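Local coordinates for protein beta-N-acetylhexosaminidase (Microbacterium sp. HJ5, PDB 7BWG) that probably hydrolyses terminal non-reducing N-acetyl-D-hexosamine residues from N-acetyl-beta-D-hexosaminides, as a glycoside hydrolase of family 20, at residues A362-Y367 against G389-S394; P137-R142 against W428-V433. One frame throughout, in Å; residues are numbered along the deposited sequence.

Contact 1. Residues A362-Y367 against G389-S394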
ATOM      1  N   ALA A 362     -10.711  14.167   8.930  1.00 21.83           N
ATOM      2  CA  ALA A 362     -10.975  12.770   9.243  1.00 22.10           C
ATOM      3  C   ALA A 362     -12.451  12.439   9.053  1.00 22.62           C
ATOM      4  O   ALA A 362     -13.333  13.252   9.344  1.00 28.74           O
ATOM      5  CB  ALA A 362     -10.548  12.456  10.677  1.00 18.93           C
ATOM      6  N   THR A 363     -12.709  11.230   8.564  1.00 22.29           N
ATOM      7  CA  THR A 363     -14.048  10.726   8.292  1.00 23.85           C
ATOM      8  C   THR A 363     -14.566   9.953   9.508  1.00 26.15           C
ATOM      9  O   THR A 363     -13.794   9.470  10.337  1.00 21.26           O
ATOM     10  CB  THR A 363     -14.015   9.859   7.026  1.00 24.97           C
ATOM     11  OG1 THR A 363     -13.848  10.709   5.883  1.00 33.46           O
ATOM     12  CG2 THR A 363     -15.286   9.049   6.841  1.00 18.16           C
ATOM     13  N   VAL A 364     -15.893   9.877   9.637  1.00 29.67           N
ATOM     14  CA  VAL A 364     -16.515   9.445  10.884  1.00 29.36           C
ATOM     15  C   VAL A 364     -17.670   8.490  10.624  1.00 30.73           C
ATOM     16  O   VAL A 364     -18.422   8.652   9.659  1.00 29.47           O
ATOM     17  CB  VAL A 364     -17.007  10.660  11.688  1.00 28.06           C
ATOM     18  CG1 VAL A 364     -17.981  10.235  12.781  1.00 29.68           C
ATOM     19  CG2 VAL A 364     -15.831  11.383  12.257  1.00 26.90           C
ATOM     20  N   GLY A 365     -17.806   7.487  11.492  1.00 27.33           N
ATOM     21  CA  GLY A 365     -19.051   6.759  11.629  1.00 25.42           C
ATOM     22  C   GLY A 365     -19.791   7.161  12.892  1.00 27.07           C
ATOM     23  O   GLY A 365     -19.485   6.656  13.974  1.00 27.11           O
ATOM     24  N   GLN A 366     -20.744   8.085  12.786  1.00 29.19           N
ATOM     25  CA  GLN A 366     -21.601   8.400  13.925  1.00 26.63           C
ATOM     26  C   GLN A 366     -22.468   7.195  14.260  1.00 22.95           C
ATOM     27  O   GLN A 366     -23.202   6.692  13.404  1.00 18.37           O
ATOM     28  CB  GLN A 366     -22.473   9.618  13.618  1.00 22.87           C
ATOM     29  CG  GLN A 366     -23.604   9.860  14.614  1.00 24.45           C
ATOM     30  CD  GLN A 366     -23.373  11.075  15.490  1.00 29.95           C
ATOM     31  OE1 GLN A 366     -22.652  11.998  15.115  1.00 38.38           O
ATOM     32  NE2 GLN A 366     -24.002  11.088  16.660  1.00 29.59           N
ATOM     33  N   TYR A 367     -22.380   6.723  15.503  1.00 24.88           N
ATOM     34  CA  TYR A 367     -23.047   5.492  15.900  1.00 24.22           C
ATOM     35  C   TYR A 367     -24.158   5.703  16.919  1.00 23.22           C
ATOM     36  O   TYR A 367     -24.819   4.732  17.297  1.00 24.60           O
ATOM     37  CB  TYR A 367     -22.020   4.485  16.441  1.00 28.97           C
ATOM     38  CG  TYR A 367     -21.564   4.714  17.870  1.00 29.84           C
ATOM     39  CD1 TYR A 367     -22.269   4.180  18.943  1.00 30.52           C
ATOM     40  CD2 TYR A 367     -20.412   5.439  18.143  1.00 27.07           C
ATOM     41  CE1 TYR A 367     -21.856   4.382  20.244  1.00 30.92           C
ATOM     42  CE2 TYR A 367     -19.988   5.643  19.444  1.00 32.17           C
ATOM     43  CZ  TYR A 367     -20.713   5.114  20.489  1.00 36.69           C
ATOM     44  OH  TYR A 367     -20.296   5.315  21.784  1.00 38.59           O
ATOM     45  N   GLY A 389     -13.811  17.490   7.468  1.00 22.22           N
ATOM     46  CA  GLY A 389     -14.172  16.150   7.075  1.00 20.04           C
ATOM     47  C   GLY A 389     -15.675  15.991   6.916  1.00 23.55           C
ATOM     48  O   GLY A 389     -16.452  16.933   7.090  1.00 28.81           O
ATOM     49  N   GLN A 390     -16.068  14.768   6.581  1.00 22.91           N
ATOM     50  CA  GLN A 390     -17.461  14.418   6.361  1.00 20.59           C
ATOM     51  C   GLN A 390     -17.900  13.368   7.371  1.00 21.92           C
ATOM     52  O   GLN A 390     -17.085  12.742   8.055  1.00 18.81           O
ATOM     53  CB  GLN A 390     -17.686  13.903   4.935  1.00 19.32           C
ATOM     54  CG  GLN A 390     -17.517  14.951   3.853  1.00 21.95           C
ATOM     55  CD  GLN A 390     -17.291  14.336   2.487  1.00 24.28           C
ATOM     56  OE1 GLN A 390     -16.365  13.548   2.295  1.00 25.83           O
ATOM     57  NE2 GLN A 390     -18.140  14.689   1.530  1.00 27.27           N
ATOM     58  N   LEU A 391     -19.213  13.176   7.446  1.00 22.19           N
ATOM     59  CA  LEU A 391     -19.828  12.224   8.359  1.00 18.14           C
ATOM     60  C   LEU A 391     -20.380  11.038   7.582  1.00 21.52           C
ATOM     61  O   LEU A 391     -21.045  11.217   6.556  1.00 23.89           O
ATOM     62  CB  LEU A 391     -20.961  12.879   9.156  1.00 19.50           C
ATOM     63  CG  LEU A 391     -20.648  13.759  10.365  1.00 24.91           C
ATOM     64  CD1 LEU A 391     -21.937  14.269  10.996  1.00 26.07           C
ATOM     65  CD2 LEU A 391     -19.828  12.996  11.385  1.00 22.13           C
ATOM     66  N   ILE A 392     -20.097   9.832   8.067  1.00 20.39           N
ATOM     67  CA  ILE A 392     -20.891   8.652   7.751  1.00 19.93           C
ATOM     68  C   ILE A 392     -21.755   8.371   8.969  1.00 20.59           C
ATOM     69  O   ILE A 392     -21.243   8.243  10.088  1.00 20.22           O
ATOM     70  CB  ILE A 392     -20.013   7.438   7.407  1.00 18.87           C
ATOM     71  CG1 ILE A 392     -18.942   7.812   6.378  1.00 19.42           C
ATOM     72  CG2 ILE A 392     -20.869   6.288   6.896  1.00 19.44           C
ATOM     73  CD1 ILE A 392     -17.911   6.720   6.161  1.00 17.37           C
ATOM     74  N   LEU A 393     -23.061   8.307   8.768  1.00 19.25           N
ATOM     75  CA  LEU A 393     -23.993   8.150   9.873  1.00 18.90           C
ATOM     76  C   LEU A 393     -24.465   6.708   9.951  1.00 17.95           C
ATOM     77  O   LEU A 393     -24.967   6.158   8.965  1.00 14.97           O
ATOM     78  CB  LEU A 393     -25.187   9.092   9.728  1.00 18.00           C
ATOM     79  CG  LEU A 393     -24.885  10.594   9.709  1.00 21.11           C
ATOM     80  CD1 LEU A 393     -23.747  10.948  10.655  1.00 23.20           C
ATOM     81  CD2 LEU A 393     -24.593  11.097   8.302  1.00 18.35           C
ATOM     82  N   SER A 394     -24.309   6.109  11.128  1.00 20.04           N
ATOM     83  CA  SER A 394     -24.731   4.733  11.385  1.00 18.33           C
ATOM     84  C   SER A 394     -25.453   4.682  12.725  1.00 21.93           C
ATOM     85  O   SER A 394     -24.919   4.181  13.722  1.00 22.15           O
ATOM     86  CB  SER A 394     -23.531   3.784  11.368  1.00 19.79           C
ATOM     87  OG  SER A 394     -22.579   4.135  12.355  1.00 24.71           O
TER
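Neighbouring strands of the catalytic TIM-type barrel, 363-366 and 391-393, run parallel at 22°, joined by helix 377-386 in a beta-alpha-beta crossover. Backbone bonds carry the pairing. I392 N gives to V364 O (2.6 Å), in the carbonyl plane, and Q366 N gives to I392 O (2.7 Å), nearly along the C=O axis. At the N-terminal end the bond from V364 N to Q390 O is weak.

Q366 O is gripped twice by S394: its N comes nearly along the carbonyl axis at 2.6 Å, while its OG, placed between backbone N and carbonyl carbon (chi1 60°), reaches the same oxygen at 2.8 Å from above the carbonyl plane.

Apolar packing divides between the faces. On one, V364 CG1 lies alongside L391 CD2 (3.6 Å), and the L393 and Q366 side chains cross obliquely, L393 CD1 meeting Q366 CB (3.5 Å); V364, L391 and Q366 also touch helix 377-386. On the barrel-interior face, T363 CG2, anti to its backbone N, meets the I392 CD1 tip (3.6 Å).

Q366 NE2 bonds M377 O. Pairing is regular from V364 O onward, and the buried Q366 carbonyl is well satisfied near Y367, whose side chain lies about 9 Å from that of E320, the predicted proton donor.

Contact 2. Residues P137-R142 against W428-V433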
ATOM      1  N   PRO A 137     -26.885   7.815  -7.283  1.00 23.82           N
ATOM      2  CA  PRO A 137     -26.786   7.663  -5.829  1.00 24.08           C
ATOM      3  C   PRO A 137     -26.788   9.001  -5.107  1.00 19.94           C
ATOM      4  O   PRO A 137     -26.289  10.012  -5.607  1.00 17.85           O
ATOM      5  CB  PRO A 137     -25.441   6.945  -5.636  1.00 23.19           C
ATOM      6  CG  PRO A 137     -24.912   6.667  -7.025  1.00 24.82           C
ATOM      7  CD  PRO A 137     -25.584   7.629  -7.939  1.00 23.00           C
ATOM      8  N   ARG A 138     -27.355   8.987  -3.900  1.00 17.95           N
ATOM      9  CA  ARG A 138     -27.390  10.195  -3.083  1.00 22.43           C
ATOM     10  C   ARG A 138     -26.072  10.411  -2.348  1.00 20.18           C
ATOM     11  O   ARG A 138     -25.568  11.539  -2.290  1.00 17.30           O
ATOM     12  CB  ARG A 138     -28.546  10.122  -2.086  1.00 17.58           C
ATOM     13  CG  ARG A 138     -28.736  11.382  -1.257  1.00 15.23           C
ATOM     14  CD  ARG A 138     -29.787  11.178  -0.178  1.00 16.52           C
ATOM     15  NE  ARG A 138     -29.887  12.330   0.712  1.00 16.66           N
ATOM     16  CZ  ARG A 138     -30.557  12.330   1.861  1.00 21.31           C
ATOM     17  NH1 ARG A 138     -31.190  11.236   2.261  1.00 22.23           N
ATOM     18  NH2 ARG A 138     -30.595  13.425   2.608  1.00 25.40           N
ATOM     19  N   PHE A 139     -25.502   9.349  -1.788  1.00 16.43           N
ATOM     20  CA  PHE A 139     -24.265   9.425  -1.027  1.00 19.63           C
ATOM     21  C   PHE A 139     -23.196   8.565  -1.687  1.00 23.04           C
ATOM     22  O   PHE A 139     -23.469   7.441  -2.120  1.00 26.63           O
ATOM     23  CB  PHE A 139     -24.482   8.975   0.419  1.00 19.56           C
ATOM     24  CG  PHE A 139     -25.492   9.800   1.168  1.00 19.78           C
ATOM     25  CD1 PHE A 139     -25.290  11.157   1.364  1.00 19.17           C
ATOM     26  CD2 PHE A 139     -26.641   9.219   1.680  1.00 16.89           C
ATOM     27  CE1 PHE A 139     -26.216  11.919   2.053  1.00 18.96           C
ATOM     28  CE2 PHE A 139     -27.570   9.976   2.371  1.00 16.81           C
ATOM     29  CZ  PHE A 139     -27.357  11.327   2.557  1.00 18.02           C
ATOM     30  N   ALA A 140     -21.975   9.103  -1.760  1.00 18.32           N
ATOM     31  CA  ALA A 140     -20.872   8.364  -2.363  1.00 15.82           C
ATOM     32  C   ALA A 140     -20.450   7.179  -1.505  1.00 19.63           C
ATOM     33  O   ALA A 140     -19.915   6.196  -2.030  1.00 21.83           O
ATOM     34  CB  ALA A 140     -19.682   9.294  -2.600  1.00 19.77           C
ATOM     35  N   TYR A 141     -20.671   7.253  -0.196  1.00 21.38           N
ATOM     36  CA  TYR A 141     -20.383   6.152   0.714  1.00 17.45           C
ATOM     37  C   TYR A 141     -21.690   5.444   1.052  1.00 20.15           C
ATOM     38  O   TYR A 141     -22.585   6.039   1.660  1.00 20.90           O
ATOM     39  CB  TYR A 141     -19.693   6.653   1.983  1.00 17.97           C
ATOM     40  CG  TYR A 141     -19.014   5.571   2.799  1.00 16.91           C
ATOM     41  CD1 TYR A 141     -19.726   4.821   3.726  1.00 17.15           C
ATOM     42  CD2 TYR A 141     -17.657   5.307   2.647  1.00 17.84           C
ATOM     43  CE1 TYR A 141     -19.109   3.835   4.476  1.00 16.04           C
ATOM     44  CE2 TYR A 141     -17.032   4.322   3.392  1.00 16.30           C
ATOM     45  CZ  TYR A 141     -17.763   3.590   4.304  1.00 14.89           C
ATOM     46  OH  TYR A 141     -17.146   2.610   5.048  1.00 17.68           O
ATOM     47  N   ARG A 142     -21.800   4.181   0.643  1.00 17.27           N
ATOM     48  CA  ARG A 142     -22.949   3.328   0.951  1.00 16.27           C
ATOM     49  C   ARG A 142     -22.370   2.044   1.536  1.00 15.32           C
ATOM     50  O   ARG A 142     -22.109   1.081   0.809  1.00 11.88           O
ATOM     51  CB  ARG A 142     -23.800   3.068  -0.289  1.00 20.60           C
ATOM     52  N   TRP A 428     -36.020   7.280   9.755  1.00 22.88           N
ATOM     53  CA  TRP A 428     -35.007   8.311   9.941  1.00 21.98           C
ATOM     54  C   TRP A 428     -34.574   8.856   8.590  1.00 23.96           C
ATOM     55  O   TRP A 428     -34.638   8.162   7.570  1.00 32.58           O
ATOM     56  CB  TRP A 428     -33.791   7.776  10.707  1.00 21.68           C
ATOM     57  CG  TRP A 428     -33.021   6.726   9.973  1.00 18.93           C
ATOM     58  CD1 TRP A 428     -33.418   5.446   9.715  1.00 17.84           C
ATOM     59  CD2 TRP A 428     -31.710   6.861   9.409  1.00 20.01           C
ATOM     60  NE1 TRP A 428     -32.438   4.777   9.023  1.00 19.99           N
ATOM     61  CE2 TRP A 428     -31.378   5.623   8.823  1.00 20.10           C
ATOM     62  CE3 TRP A 428     -30.787   7.908   9.342  1.00 19.65           C
ATOM     63  CZ2 TRP A 428     -30.163   5.405   8.179  1.00 17.49           C
ATOM     64  CZ3 TRP A 428     -29.581   7.690   8.702  1.00 17.13           C
ATOM     65  CH2 TRP A 428     -29.280   6.449   8.128  1.00 16.74           C
ATOM     66  N   GLU A 429     -34.128  10.110   8.601  1.00 24.23           N
ATOM     67  CA  GLU A 429     -33.603  10.788   7.423  1.00 23.62           C
ATOM     68  C   GLU A 429     -32.136  11.114   7.667  1.00 25.67           C
ATOM     69  O   GLU A 429     -31.813  11.747   8.686  1.00 31.02           O
ATOM     70  CB  GLU A 429     -34.397  12.064   7.126  1.00 23.30           C
ATOM     71  CG  GLU A 429     -33.668  13.083   6.262  1.00 22.76           C
ATOM     72  CD  GLU A 429     -33.290  12.536   4.900  1.00 23.68           C
ATOM     73  OE1 GLU A 429     -32.146  12.775   4.458  1.00 24.24           O
ATOM     74  OE2 GLU A 429     -34.135  11.864   4.272  1.00 23.45           O
ATOM     75  N   PRO A 430     -31.217  10.700   6.788  1.00 23.89           N
ATOM     76  CA  PRO A 430     -29.793  11.001   7.015  1.00 24.23           C
ATOM     77  C   PRO A 430     -29.484  12.483   7.151  1.00 25.36           C
ATOM     78  O   PRO A 430     -28.441  12.830   7.718  1.00 31.31           O
ATOM     79  CB  PRO A 430     -29.112  10.401   5.779  1.00 22.84           C
ATOM     80  CG  PRO A 430     -30.016   9.287   5.373  1.00 19.32           C
ATOM     81  CD  PRO A 430     -31.412   9.779   5.655  1.00 23.40           C
ATOM     82  N   SER A 431     -30.351  13.367   6.658  1.00 24.54           N
ATOM     83  CA  SER A 431     -30.115  14.803   6.751  1.00 27.75           C
ATOM     84  C   SER A 431     -30.607  15.394   8.067  1.00 30.03           C
ATOM     85  O   SER A 431     -29.897  16.193   8.687  1.00 22.59           O
ATOM     86  CB  SER A 431     -30.787  15.524   5.580  1.00 24.12           C
ATOM     87  OG  SER A 431     -30.187  15.166   4.347  1.00 21.36           O
ATOM     88  N   THR A 432     -31.811  15.020   8.507  1.00 34.67           N
ATOM     89  CA  THR A 432     -32.373  15.616   9.717  1.00 32.04           C
ATOM     90  C   THR A 432     -31.674  15.101  10.970  1.00 34.54           C
ATOM     91  O   THR A 432     -31.362  15.882  11.876  1.00 34.31           O
ATOM     92  CB  THR A 432     -33.875  15.341   9.793  1.00 25.19           C
ATOM     93  N   VAL A 433     -31.428  13.791  11.043  1.00 34.45           N
ATOM     94  CA  VAL A 433     -30.716  13.229  12.186  1.00 34.41           C
ATOM     95  C   VAL A 433     -29.288  13.747  12.256  1.00 34.41           C
ATOM     96  O   VAL A 433     -28.670  13.718  13.325  1.00 31.62           O
ATOM     97  CB  VAL A 433     -30.740  11.688  12.129  1.00 35.09           C
TER
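Segment 137-142 is an irregular lead-in that becomes strand 141-147, whereas 428-433 turns from extended backbone at E429 into helical torsions from P430 onward, with V433 N bonded to E429 O (3.1 Å). The backbones stay well apart: the nearest CA pair, F139 and P430, is 9.9 Å, so side chains alone span the gap.

R138 does so as an almost straight rod, CG anti to the backbone N (chi1 -175°). Its guanidinium meets E429 end-on, both terminal nitrogens converging on one oxygen in a salt bridge: NH2 to OE1 at 2.5 Å and NH1 to OE1 at 2.8 Å. OE1 lies in the guanidinium plane and accepts through its syn lone pair, although the two flat groups are turned 42° apart. The anti lone pair of OE1 takes S431 N (2.9 Å), and S431 OG joins from above the carboxylate plane. OE2 is held by T480 N.

F139 runs out beside R138, whose CG lies over the centre of its ring, while F139 CZ lies over one face of the R138 guanidinium, offset toward its rim. Across the gap, F139 CE2 and CZ touch P430 CB, and P430 CD borders R138 NH1 (3.7 Å). F139 also packs on I442 and V445 of strand 442-449.

Four donors on one oxygen would be expected to keep E429 ionised, fixing the turn against the entry to the first barrel strand.

Overall arrangement
From the N terminus the chain first builds the smaller alpha/beta domain, then enters the barrel through 137-142, which leads into strand 141-147. Most of the barrel follows before 362-367 is reached; helix 377-386 and then 389-394 close contact 1, a local loop of 21 intervening residues. The chain next reaches 428-433, where contact 2 closes a far longer loop of 285 residues, inside which contact 1 is nested. Strand 442-449, last of the barrel in chain order, then pairs with both 391-393 and 141-147 and so closes the barrel. The contacts, with centres about 11 Å apart, meet directly where I392 CD1 packs on Y141 CE1 (3.6 Å).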